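Local structure of 2-methyl-3-hydroxypyridine-5-carboxylic acid oxygenase (Mesorhizobium loti, 3ALJ) at residues Val126-Ala130 with Thr140-Gly144; Ala29-Trp35 with Ser312-Glu316; Leu63-Ala68 with Ala112-Arg116; Ala133-Gly137 with Arg280-Ala284. The protein probably catalyses, with FAD as cofactor, the oxygen-dependent opening of the aromatic ring of 2-methyl-3-hydroxypyridine-5-carboxylic acid. One frame throughout, in Å; residues are numbered along the deposited sequence. Where two conformers were deposited one is given.

Contact 1. Residues Val126-Ala130 with Thr140-Gly144. With FAD (flavin-adenine dinucleotide), chain B.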
loop_
_atom_site.group_PDB
_atom_site.type_symbol
_atom_site.label_atom_id
_atom_site.label_comp_id
_atom_site.label_asym_id
_atom_site.label_seq_id
_atom_site.Cartn_x
_atom_site.Cartn_y
_atom_site.Cartn_z
ATOM N N VAL A 126 8.576 12.255 15.439
ATOM C CA VAL A 126 9.508 12.040 14.342
ATOM C C VAL A 126 10.965 11.904 14.846
ATOM O O VAL A 126 11.197 12.061 16.082
ATOM C CB VAL A 126 9.460 13.033 13.246
ATOM C CG1 VAL A 126 8.097 13.079 12.468
ATOM C CG2 VAL A 126 9.756 14.522 13.818
ATOM N N ASN A 127 11.849 11.423 13.954
ATOM C CA ASN A 127 13.255 11.130 14.394
ATOM C C ASN A 127 13.230 10.181 15.574
ATOM O O ASN A 127 14.047 10.268 16.563
ATOM C CB ASN A 127 13.961 12.454 14.889
ATOM C CG ASN A 127 14.130 13.459 13.822
ATOM O OD1 ASN A 127 13.670 14.622 13.927
ATOM N ND2 ASN A 127 14.738 13.051 12.838
ATOM N N SER A 128 12.303 9.175 15.570
ATOM C CA SER A 128 12.075 8.296 16.694
ATOM C C SER A 128 11.971 6.866 16.203
ATOM O O SER A 128 10.921 6.398 15.681
ATOM C CB SER A 128 10.751 8.744 17.369
ATOM O OG SER A 128 10.627 8.030 18.657
ATOM N N GLU A 129 13.095 6.201 16.241
ATOM C CA GLU A 129 13.217 4.840 15.656
ATOM C C GLU A 129 13.144 3.776 16.672
ATOM O O GLU A 129 13.926 3.802 17.681
ATOM C CB GLU A 129 14.588 4.716 14.884
ATOM C CG GLU A 129 14.810 3.288 14.276
ATOM C CD GLU A 129 16.171 3.078 13.714
ATOM O OE1 GLU A 129 17.090 3.885 14.021
ATOM O OE2 GLU A 129 16.326 2.102 12.988
ATOM N N ALA A 130 12.304 2.781 16.513
ATOM C CA ALA A 130 12.259 1.594 17.388
ATOM C C ALA A 130 13.345 0.661 16.926
ATOM O O ALA A 130 13.462 0.277 15.767
ATOM C CB ALA A 130 10.916 0.812 17.280
ATOM N N THR A 140 12.421 -0.345 22.794
ATOM C CA THR A 140 13.578 0.549 22.958
ATOM C C THR A 140 13.814 1.434 21.732
ATOM O O THR A 140 13.909 0.885 20.601
ATOM C CB THR A 140 14.815 -0.341 23.201
ATOM O OG1 THR A 140 14.557 -1.082 24.381
ATOM C CG2 THR A 140 16.000 0.589 23.496
ATOM N N LEU A 141 13.908 2.732 21.897
ATOM C CA LEU A 141 14.198 3.631 20.802
ATOM C C LEU A 141 15.708 3.801 20.565
ATOM O O LEU A 141 16.494 3.461 21.492
ATOM C CB LEU A 141 13.524 4.952 21.132
ATOM C CG LEU A 141 12.005 4.858 21.357
ATOM C CD1 LEU A 141 11.638 6.335 21.642
ATOM C CD2 LEU A 141 11.284 4.412 20.103
ATOM N N GLN A 142 16.095 4.403 19.429
ATOM C CA GLN A 142 17.551 4.576 19.143
ATOM C C GLN A 142 18.179 5.492 20.149
ATOM O O GLN A 142 19.395 5.419 20.354
ATOM C CB GLN A 142 17.690 4.993 17.679
ATOM C CG GLN A 142 17.657 6.518 17.336
ATOM C CD GLN A 142 16.278 7.201 17.379
ATOM O OE1 GLN A 142 15.374 6.730 18.000
ATOM N NE2 GLN A 142 16.158 8.338 16.709
ATOM N N THR A 143 17.378 6.278 20.830
ATOM C CA THR A 143 17.915 7.230 21.836
ATOM C C THR A 143 18.268 6.496 23.096
ATOM O O THR A 143 18.807 7.120 24.028
ATOM C CB THR A 143 16.747 8.212 22.221
ATOM O OG1 THR A 143 15.601 7.448 22.656
ATOM C CG2 THR A 143 16.274 9.053 21.008
ATOM N N GLY A 144 17.918 5.212 23.237
ATOM C CA GLY A 144 18.081 4.463 24.474
ATOM C C GLY A 144 16.841 4.580 25.389
ATOM O O GLY A 144 16.764 3.830 26.300
HETATM P PA FAD B . 5.607 1.521 5.114
HETATM O O1A FAD B . 4.637 2.242 4.232
HETATM O O2A FAD B . 6.858 1.108 4.594
HETATM O O5B FAD B . 5.829 2.465 6.372
HETATM C C5B FAD B . 6.758 2.092 7.442
HETATM C C4B FAD B . 7.059 3.434 8.078
HETATM O O4B FAD B . 7.915 3.034 9.202
HETATM C C3B FAD B . 7.892 4.355 7.266
HETATM O O3B FAD B . 7.395 5.707 7.338
HETATM C C2B FAD B . 9.339 4.159 7.847
HETATM O O2B FAD B . 10.166 5.329 7.725
HETATM C C1B FAD B . 9.090 3.939 9.303
HETATM N N9A FAD B . 10.041 3.088 9.944
HETATM C C8A FAD B . 10.806 2.070 9.422
HETATM N N7A FAD B . 11.523 1.455 10.375
HETATM C C5A FAD B . 11.217 2.109 11.559
HETATM C C6A FAD B . 11.574 1.867 12.883
HETATM N N6A FAD B . 12.460 0.863 13.198
HETATM N N1A FAD B . 11.050 2.682 13.801
HETATM C C2A FAD B . 10.225 3.691 13.502
HETATM N N3A FAD B . 9.801 3.961 12.233
HETATM C C4A FAD B . 10.300 3.121 11.285
HETATM N N1 FAD B . -0.471 -1.115 -1.941
HETATM C C2 FAD B . -1.731 -0.812 -2.196
HETATM O O2 FAD B . -2.650 -0.980 -1.378
HETATM N N3 FAD B . -2.081 -0.291 -3.442
HETATM C C4 FAD B . -1.122 -0.038 -4.425
HETATM O O4 FAD B . -1.476 0.587 -5.493
HETATM C C4X FAD B . 0.185 -0.385 -4.132
HETATM N N5 FAD B . 1.194 -0.255 -5.148
HETATM C C5X FAD B . 2.484 -0.669 -4.868
HETATM C C6 FAD B . 3.471 -0.656 -5.869
HETATM C C7 FAD B . 4.765 -1.003 -5.578
HETATM C C7M FAD B . 5.835 -0.959 -6.707
HETATM C C8 FAD B . 5.106 -1.442 -4.316
HETATM C C8M FAD B . 6.545 -1.880 -3.958
HETATM C C9 FAD B . 4.131 -1.468 -3.309
HETATM C C9A FAD B . 2.787 -1.121 -3.590
HETATM N N10 FAD B . 1.739 -1.180 -2.569
HETATM C C10 FAD B . 0.470 -0.861 -2.876
HETATM C "C1'" FAD B . 2.103 -1.709 -1.169
HETATM C "C2'" FAD B . 2.280 -0.529 -0.224
HETATM O "O2'" FAD B . 3.285 0.360 -0.756
HETATM C "C3'" FAD B . 2.827 -1.037 1.124
HETATM O "O3'" FAD B . 2.226 -2.365 1.361
HETATM C "C4'" FAD B . 2.451 -0.211 2.284
HETATM O "O4'" FAD B . 3.071 1.092 2.091
HETATM C "C5'" FAD B . 2.995 -0.760 3.562
HETATM O "O5'" FAD B . 2.615 0.106 4.627
HETATM P P FAD B . 3.355 -0.097 6.010
HETATM O O1P FAD B . 2.820 0.955 6.886
HETATM O O2P FAD B . 3.317 -1.522 6.468
HETATM O O3P FAD B . 4.914 0.177 5.679
#
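The adenine end of the FAD site rests on a backbone edge that Q142, second residue of a type I turn from L141 to G144, grips from behind at N127 and E129. Its side chain folds over to do this: CG stands between backbone N and carbonyl carbon (chi1 89°), and the chain bends again at chi2. The amide then bonds at both ends, NE2 giving to N127 O at 2.9 Å and OE1 accepting from E129 N, also at 2.9 Å; both donors come in above the carbonyl planes. A third bond, Q142 N to E129 O (2.8 Å), makes the grip entirely one of amides. On the cofactor side A130 reads the adenine, its N bonding N1A at 3.0 Å and its O taking N6A at 2.8 Å. E129 CG lies 3.5 Å from N6A, while its carboxylate pairs with K161. With an alanine here, K161 would probably lose its charge mate and a gap open beside the adenine amino group. Around this, L141 CD1 meets S128 OG at 3.6 Å; S128 OG also bonds H40 of strand 36-40, and strands 130-134 and 138-141 run antiparallel, with 146-148 beyond, where L141 packs on L147.

Contact 2. Residues Ala29-Trp35 with Ser312-Glu316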
loop_
_atom_site.group_PDB
_atom_site.type_symbol
_atom_site.label_atom_id
_atom_site.label_comp_id
_atom_site.label_asym_id
_atom_site.label_seq_id
_atom_site.Cartn_x
_atom_site.Cartn_y
_atom_site.Cartn_z
ATOM N N ALA A 29 -7.168 3.802 15.020
ATOM C CA ALA A 29 -8.194 2.826 15.452
ATOM C C ALA A 29 -8.103 2.586 16.944
ATOM O O ALA A 29 -9.151 2.607 17.699
ATOM C CB ALA A 29 -8.134 1.486 14.731
ATOM N N LEU A 30 -6.887 2.521 17.477
ATOM C CA LEU A 30 -6.698 2.261 18.918
ATOM C C LEU A 30 -7.110 3.504 19.635
ATOM O O LEU A 30 -7.827 3.400 20.674
ATOM C CB LEU A 30 -5.206 1.858 19.194
ATOM C CG LEU A 30 -4.861 0.524 18.635
ATOM C CD1 LEU A 30 -3.267 0.440 18.649
ATOM C CD2 LEU A 30 -5.474 -0.630 19.401
ATOM N N LYS A 31 -6.723 4.706 19.168
ATOM C CA LYS A 31 -7.091 5.970 19.892
ATOM C C LYS A 31 -8.641 6.124 19.919
ATOM O O LYS A 31 -9.195 6.551 20.955
ATOM C CB LYS A 31 -6.397 7.189 19.238
ATOM C CG LYS A 31 -6.539 8.541 19.985
ATOM C CD LYS A 31 -5.667 8.485 21.301
ATOM C CE LYS A 31 -5.938 9.903 21.841
ATOM N NZ LYS A 31 -5.251 10.032 23.163
ATOM N N GLN A 32 -9.317 5.712 18.853
ATOM C CA GLN A 32 -10.814 5.858 18.858
ATOM C C GLN A 32 -11.406 4.920 19.855
ATOM O O GLN A 32 -12.477 5.266 20.400
ATOM C CB GLN A 32 -11.356 5.495 17.443
ATOM C CG GLN A 32 -11.110 6.551 16.414
ATOM C CD GLN A 32 -11.687 6.224 15.029
ATOM O OE1 GLN A 32 -11.965 7.157 14.260
ATOM N NE2 GLN A 32 -11.898 4.926 14.730
ATOM N N ASN A 33 -10.772 3.815 20.165
ATOM C CA ASN A 33 -11.253 2.908 21.191
ATOM C C ASN A 33 -10.774 3.258 22.620
ATOM O O ASN A 33 -10.991 2.432 23.540
ATOM C CB ASN A 33 -10.772 1.509 20.827
ATOM C CG ASN A 33 -11.558 0.920 19.626
ATOM O OD1 ASN A 33 -11.207 -0.176 19.056
ATOM N ND2 ASN A 33 -12.694 1.545 19.341
ATOM N N GLY A 34 -10.123 4.387 22.790
ATOM C CA GLY A 34 -9.776 4.842 24.176
ATOM C C GLY A 34 -8.367 4.427 24.601
ATOM O O GLY A 34 -7.970 4.733 25.724
ATOM N N TRP A 35 -7.554 3.839 23.715
ATOM C CA TRP A 35 -6.119 3.606 24.068
ATOM C C TRP A 35 -5.388 4.931 24.163
ATOM O O TRP A 35 -5.609 5.887 23.437
ATOM C CB TRP A 35 -5.448 2.730 23.002
ATOM C CG TRP A 35 -5.879 1.336 22.974
ATOM C CD1 TRP A 35 -7.055 0.751 22.444
ATOM C CD2 TRP A 35 -5.102 0.256 23.457
ATOM N NE1 TRP A 35 -7.027 -0.558 22.610
ATOM C CE2 TRP A 35 -5.833 -0.943 23.231
ATOM C CE3 TRP A 35 -3.821 0.156 24.052
ATOM C CZ2 TRP A 35 -5.362 -2.257 23.547
ATOM C CZ3 TRP A 35 -3.388 -1.154 24.385
ATOM C CH2 TRP A 35 -4.141 -2.326 24.162
ATOM N N SER A 312 -7.266 -3.742 16.147
ATOM C CA SER A 312 -8.063 -2.921 17.083
ATOM C C SER A 312 -9.366 -3.574 17.477
ATOM O O SER A 312 -9.771 -3.483 18.651
ATOM C CB SER A 312 -8.251 -1.450 16.590
ATOM O OG SER A 312 -9.304 -1.290 15.631
ATOM N N GLN A 313 -10.006 -4.218 16.511
ATOM C CA GLN A 313 -11.279 -4.929 16.795
ATOM C C GLN A 313 -11.051 -6.065 17.767
ATOM O O GLN A 313 -11.811 -6.171 18.776
ATOM C CB GLN A 313 -11.861 -5.483 15.517
ATOM C CG GLN A 313 -12.369 -4.412 14.520
ATOM C CD GLN A 313 -12.839 -5.099 13.270
ATOM O OE1 GLN A 313 -12.231 -6.035 12.730
ATOM N NE2 GLN A 313 -13.954 -4.578 12.748
ATOM N N ASP A 314 -10.009 -6.870 17.596
ATOM C CA ASP A 314 -9.832 -8.010 18.481
ATOM C C ASP A 314 -9.400 -7.573 19.861
ATOM O O ASP A 314 -9.696 -8.395 20.810
ATOM C CB ASP A 314 -8.830 -8.978 17.846
ATOM C CG ASP A 314 -9.460 -9.913 16.911
ATOM O OD1 ASP A 314 -10.078 -10.867 17.444
ATOM O OD2 ASP A 314 -9.330 -9.878 15.661
ATOM N N LEU A 315 -8.866 -6.364 20.042
ATOM C CA LEU A 315 -8.436 -5.851 21.332
ATOM C C LEU A 315 -9.643 -5.359 22.108
ATOM O O LEU A 315 -9.477 -4.950 23.280
ATOM C CB LEU A 315 -7.355 -4.745 21.194
ATOM C CG LEU A 315 -6.033 -5.417 20.803
ATOM C CD1 LEU A 315 -5.153 -4.290 20.171
ATOM C CD2 LEU A 315 -5.330 -6.019 22.074
ATOM N N GLU A 316 -10.872 -5.405 21.530
ATOM C CA GLU A 316 -12.072 -4.924 22.258
ATOM C C GLU A 316 -12.804 -6.134 22.793
ATOM O O GLU A 316 -13.973 -5.915 23.222
ATOM C CB GLU A 316 -13.048 -4.154 21.253
ATOM C CG GLU A 316 -12.535 -2.804 20.861
ATOM C CD GLU A 316 -12.307 -1.976 22.121
ATOM O OE1 GLU A 316 -13.287 -1.676 22.849
ATOM O OE2 GLU A 316 -11.148 -1.660 22.444
HETATM O O HOH W 1 -11.969 -0.608 16.009
HETATM O O HOH W 2 -9.033 -1.667 20.723
#
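L315 turns its CD1 methyl to both L30 and W35: CD1 lies 3.8 Å from L30 CD2 and 3.9 Å from W35 CZ2, and L315 CB and CD2 also reach the indole. The leucine and indole side chains cross at about a right angle, the methyl coming obliquely to the ring. L30 CD2 itself sits over one face of that indole, offset toward the rim, so the two leucines and the tryptophan form one apolar cluster, with L151 of the central sheet also against it. Two torsions, chi1 -70° and chi2 78°, place the W35 indole against these leucines, and NE1 donates to a water at 3.0 Å. The same water is 2.9 Å from S312 O and 2.7 Å from E316 OE2, an oxygen that is also salt-bridged to R12. The backbone that sets these groups in place is a Schellman motif: helix 21-32, which follows strand 13-17 in what is probably the Rossmann-type FAD-binding fold, ends with G34 at positive phi, W35 N returning to L30 O and G34 N to K31 O. Just before that glycine, N33 reaches across, OD1 3.5 Å from E316 CG. E316 bends at chi2 so that it crosses the N33 side chain obliquely, OE2 3.6 Å from N33 CB. S312 packs on A29, its CB 3.5 Å from A29 CB, a tight carbon pair. In the conformer given, S312 OG stands between backbone N and carbonyl carbon (chi1 82°) and bonds F309 O; a water link from it to N33 OD1 is less certain.

Contact 3. Residues Leu63-Ala68 with Ala112-Arg116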
loop_
_atom_site.group_PDB
_atom_site.type_symbol
_atom_site.label_atom_id
_atom_site.label_comp_id
_atom_site.label_asym_id
_atom_site.label_seq_id
_atom_site.Cartn_x
_atom_site.Cartn_y
_atom_site.Cartn_z
ATOM N N LEU A 63 -10.874 3.285 5.922
ATOM C CA LEU A 63 -10.872 4.738 6.096
ATOM C C LEU A 63 -12.157 5.256 6.712
ATOM O O LEU A 63 -12.171 6.174 7.546
ATOM C CB LEU A 63 -10.631 5.477 4.727
ATOM C CG LEU A 63 -9.185 5.290 4.229
ATOM C CD1 LEU A 63 -9.143 5.697 2.782
ATOM C CD2 LEU A 63 -8.239 6.205 5.035
ATOM N N GLU A 64 -13.296 4.674 6.283
ATOM C CA GLU A 64 -14.582 5.012 6.955
ATOM C C GLU A 64 -14.545 4.738 8.420
ATOM O O GLU A 64 -15.018 5.552 9.218
ATOM C CB GLU A 64 -15.662 4.170 6.221
ATOM C CG GLU A 64 -17.064 4.556 6.692
ATOM C CD GLU A 64 -18.220 3.736 5.945
ATOM O OE1 GLU A 64 -19.295 3.740 6.582
ATOM O OE2 GLU A 64 -17.953 3.182 4.864
ATOM N N GLY A 65 -14.083 3.530 8.789
ATOM C CA GLY A 65 -13.949 3.124 10.226
ATOM C C GLY A 65 -12.974 4.058 10.959
ATOM O O GLY A 65 -13.111 4.170 12.173
ATOM N N LEU A 66 -12.048 4.703 10.270
ATOM C CA LEU A 66 -11.095 5.597 10.943
ATOM C C LEU A 66 -11.593 7.021 10.907
ATOM O O LEU A 66 -10.900 7.886 11.416
ATOM C CB LEU A 66 -9.768 5.566 10.154
ATOM C CG LEU A 66 -9.046 4.239 10.043
ATOM C CD1 LEU A 66 -7.722 4.638 9.264
ATOM C CD2 LEU A 66 -8.689 3.719 11.477
ATOM N N GLY A 67 -12.756 7.354 10.287
ATOM C CA GLY A 67 -13.120 8.802 10.197
ATOM C C GLY A 67 -12.287 9.612 9.278
ATOM O O GLY A 67 -12.134 10.841 9.423
ATOM N N ALA A 68 -11.733 8.951 8.235
ATOM C CA ALA A 68 -10.840 9.624 7.282
ATOM C C ALA A 68 -11.266 9.413 5.798
ATOM O O ALA A 68 -10.543 9.861 4.889
ATOM C CB ALA A 68 -9.462 9.185 7.473
ATOM N N ALA A 112 -4.076 12.522 4.846
ATOM C CA ALA A 112 -5.356 12.349 5.480
ATOM C C ALA A 112 -5.278 11.548 6.747
ATOM O O ALA A 112 -5.928 11.926 7.741
ATOM C CB ALA A 112 -6.328 11.664 4.468
ATOM N N LEU A 113 -4.447 10.515 6.770
ATOM C CA LEU A 113 -4.245 9.788 7.986
ATOM C C LEU A 113 -3.516 10.566 9.081
ATOM O O LEU A 113 -3.942 10.436 10.247
ATOM C CB LEU A 113 -3.508 8.454 7.658
ATOM C CG LEU A 113 -4.344 7.476 6.770
ATOM C CD1 LEU A 113 -3.348 6.377 6.278
ATOM C CD2 LEU A 113 -5.430 6.835 7.564
ATOM N N VAL A 114 -2.440 11.283 8.692
ATOM C CA VAL A 114 -1.771 12.095 9.754
ATOM C C VAL A 114 -2.747 13.084 10.283
ATOM O O VAL A 114 -2.780 13.235 11.558
ATOM C CB VAL A 114 -0.577 12.743 9.096
ATOM C CG1 VAL A 114 0.006 13.808 10.056
ATOM C CG2 VAL A 114 0.520 11.730 8.763
ATOM N N ASN A 115 -3.578 13.708 9.446
ATOM C CA ASN A 115 -4.494 14.825 9.931
ATOM C C ASN A 115 -5.475 14.198 10.892
ATOM O O ASN A 115 -5.764 14.858 11.942
ATOM C CB ASN A 115 -5.177 15.488 8.752
ATOM C CG ASN A 115 -4.212 16.399 7.901
ATOM O OD1 ASN A 115 -4.554 16.759 6.788
ATOM N ND2 ASN A 115 -3.046 16.713 8.423
ATOM N N ARG A 116 -5.965 12.993 10.656
ATOM C CA ARG A 116 -6.913 12.372 11.539
ATOM C C ARG A 116 -6.267 11.944 12.833
ATOM O O ARG A 116 -6.837 12.134 13.903
ATOM C CB ARG A 116 -7.617 11.171 10.777
ATOM C CG ARG A 116 -8.494 10.379 11.598
ATOM C CD ARG A 116 -9.720 11.251 12.156
ATOM N NE ARG A 116 -10.638 10.364 12.801
ATOM C CZ ARG A 116 -11.540 10.819 13.706
ATOM N NH1 ARG A 116 -11.601 12.142 14.000
ATOM N NH2 ARG A 116 -12.324 10.001 14.320
#
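R116 reaches over to L66 and ties down the end of helix 57-65. NE donates to L66 O at 2.9 Å, with an angle of 153° at the hydrogen; the oxygen sits at the edge of the guanidinium, tilted somewhat from its plane. The reach depends on the side chain's shape: CG is anti to the backbone N, then chi2 (63°) bends the chain so that CG and CD lie alongside the same carbonyl, CG 3.5 Å from L66 O, with CD 3.7 Å from G67 O. Helix 57-65 finishes here in a Schellman motif, A68 N bonding L63 O and G67 N bonding E64 O. G67 has positive phi, and a side chain on it would run into R116 NE, while A68 is the N-cap of the next helix, 69-73. A helix C-terminus is the negative end of its dipole, which probably suits an arginine. L113 supplies the apolar part: its CD2 faces both leucine methyls, 3.6 Å from L66 CD1 and 3.8 Å from L63 CD2, the L63 side chain crossing it at about a right angle. L113 also leans on F21 and L24 of helix 21-32, and Q32 of that helix accepts a bond from R116 NH2.

Contact 4. Residues Ala133-Gly137 with Arg280-Ala284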
loop_
_atom_site.group_PDB
_atom_site.type_symbol
_atom_site.label_atom_id
_atom_site.label_comp_id
_atom_site.label_asym_id
_atom_site.label_seq_id
_atom_site.Cartn_x
_atom_site.Cartn_y
_atom_site.Cartn_z
ATOM N N ALA A 133 12.451 -4.596 20.522
ATOM C CA ALA A 133 11.168 -4.766 21.235
ATOM C C ALA A 133 11.225 -6.035 22.080
ATOM O O ALA A 133 11.916 -6.985 21.696
ATOM C CB ALA A 133 9.935 -4.898 20.209
ATOM N N ASP A 134 10.410 -6.068 23.138
ATOM C CA ASP A 134 10.433 -7.252 24.002
ATOM C C ASP A 134 8.959 -7.655 24.087
ATOM O O ASP A 134 8.109 -6.783 24.385
ATOM C CB ASP A 134 10.954 -6.833 25.386
ATOM C CG ASP A 134 11.158 -7.995 26.312
ATOM O OD1 ASP A 134 10.337 -8.935 26.372
ATOM O OD2 ASP A 134 12.180 -8.052 27.012
ATOM N N PRO A 135 8.648 -8.937 23.824
ATOM C CA PRO A 135 7.272 -9.443 24.001
ATOM C C PRO A 135 6.597 -9.179 25.336
ATOM O O PRO A 135 5.382 -9.181 25.438
ATOM C CB PRO A 135 7.431 -10.945 23.885
ATOM C CG PRO A 135 8.591 -11.163 22.946
ATOM C CD PRO A 135 9.536 -9.956 23.219
ATOM N N VAL A 136 7.377 -8.867 26.380
ATOM C CA VAL A 136 6.657 -8.562 27.633
ATOM C C VAL A 136 6.072 -7.182 27.657
ATOM O O VAL A 136 5.346 -6.800 28.590
ATOM C CB VAL A 136 7.455 -8.753 28.971
ATOM C CG1 VAL A 136 8.172 -10.048 28.973
ATOM C CG2 VAL A 136 8.336 -7.523 29.291
ATOM N N GLY A 137 6.285 -6.377 26.568
ATOM C CA GLY A 137 5.664 -5.058 26.431
ATOM C C GLY A 137 6.647 -3.908 26.610
ATOM O O GLY A 137 6.398 -2.904 27.293
ATOM N N ARG A 280 4.043 -11.945 19.154
ATOM C CA ARG A 280 4.863 -12.584 20.227
ATOM C C ARG A 280 4.535 -11.820 21.489
ATOM O O ARG A 280 4.863 -10.679 21.637
ATOM C CB ARG A 280 6.351 -12.589 19.850
ATOM C CG ARG A 280 7.141 -13.570 20.729
ATOM C CD ARG A 280 7.060 -14.918 20.059
ATOM N NE ARG A 280 7.483 -14.889 18.662
ATOM C CZ ARG A 280 8.731 -15.002 18.240
ATOM N NH1 ARG A 280 8.940 -15.030 16.919
ATOM N NH2 ARG A 280 9.749 -15.124 19.074
ATOM N N GLY A 281 3.864 -12.505 22.422
ATOM C CA GLY A 281 3.471 -11.784 23.609
ATOM C C GLY A 281 2.588 -10.571 23.304
ATOM O O GLY A 281 1.457 -10.746 22.744
ATOM N N LYS A 282 3.001 -9.403 23.761
ATOM C CA LYS A 282 2.246 -8.175 23.563
ATOM C C LYS A 282 2.675 -7.435 22.259
ATOM O O LYS A 282 2.215 -6.333 22.104
ATOM C CB LYS A 282 2.396 -7.233 24.729
ATOM C CG LYS A 282 1.819 -7.849 26.097
ATOM C CD LYS A 282 2.287 -6.905 27.271
ATOM C CE LYS A 282 2.344 -7.553 28.694
ATOM N NZ LYS A 282 1.002 -8.010 28.890
ATOM N N VAL A 283 3.470 -8.101 21.430
ATOM C CA VAL A 283 3.932 -7.469 20.145
ATOM C C VAL A 283 3.130 -8.051 18.989
ATOM O O VAL A 283 3.022 -9.247 18.792
ATOM C CB VAL A 283 5.407 -7.819 19.937
ATOM C CG1 VAL A 283 5.862 -7.308 18.540
ATOM C CG2 VAL A 283 6.282 -7.114 21.062
ATOM N N ALA A 284 2.585 -7.130 18.135
ATOM C CA ALA A 284 1.934 -7.536 16.852
ATOM C C ALA A 284 2.651 -6.848 15.747
ATOM O O ALA A 284 2.911 -5.612 15.792
ATOM C CB ALA A 284 0.536 -7.086 16.837
#
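A glycine turn facing a proline carbonyl is the odd thing here: G281, second residue of a type II' turn from R280 to V283, has positive phi and presents bare CA to P135 O at 3.7 Å, where a CB would clash. The next amide is well aimed, K282 N giving to P135 O at 2.9 Å and 172°, in the carbonyl plane and on a lone pair. P135 is wedged further by its ring: CB touches R280 O at 3.4 Å, and CG lies 3.6 Å from R280 CG, the two side chains running side by side. V283 CG2, anti to its carbonyl carbon, also fits against D134 O and, at 3.9 Å, P135 CA. The proline's own corner is fixed by an Asx turn, V136 N to D134 OD1 at 3.0 Å. K282 runs its methylenes past V136 O, CD 3.9 Å from G137 CA, before NZ pairs with E322. Cut back to an alanine, this residue would probably leave E322 without its mate and open a gap against V136 and G137. R280 carries its guanidinium away to F168 and G167 O. The contact joins the small sheet of strand 130-134 to the mixed sheet that holds strands 151-154 and 283-285, where the K282 backbone bonds I152, and helix 161-166 packs on A133, R280 and V283.

In the fold
Contacts 2 and 3 are buried helix-end packing and touch each other: Q32 of contact 2 bonds G65 O of contact 3, so the ends of helices 21-32 and 57-65 are held together, and helix 300-314 lies against both. Both have leucine methyls at the centre, but contact 2 has a water-bridged polar rim where contact 3 has a direct arginine bond. Contacts 1 and 4, about 17 Å apart between centres, lie farther out and are only partly buried. They share strand 130-134 and rely on turns and amide bonds, mostly through the Q142 side chain in contact 1, backbone to backbone in contact 4; only contact 1 touches FAD, while contact 4 reaches the central sheet.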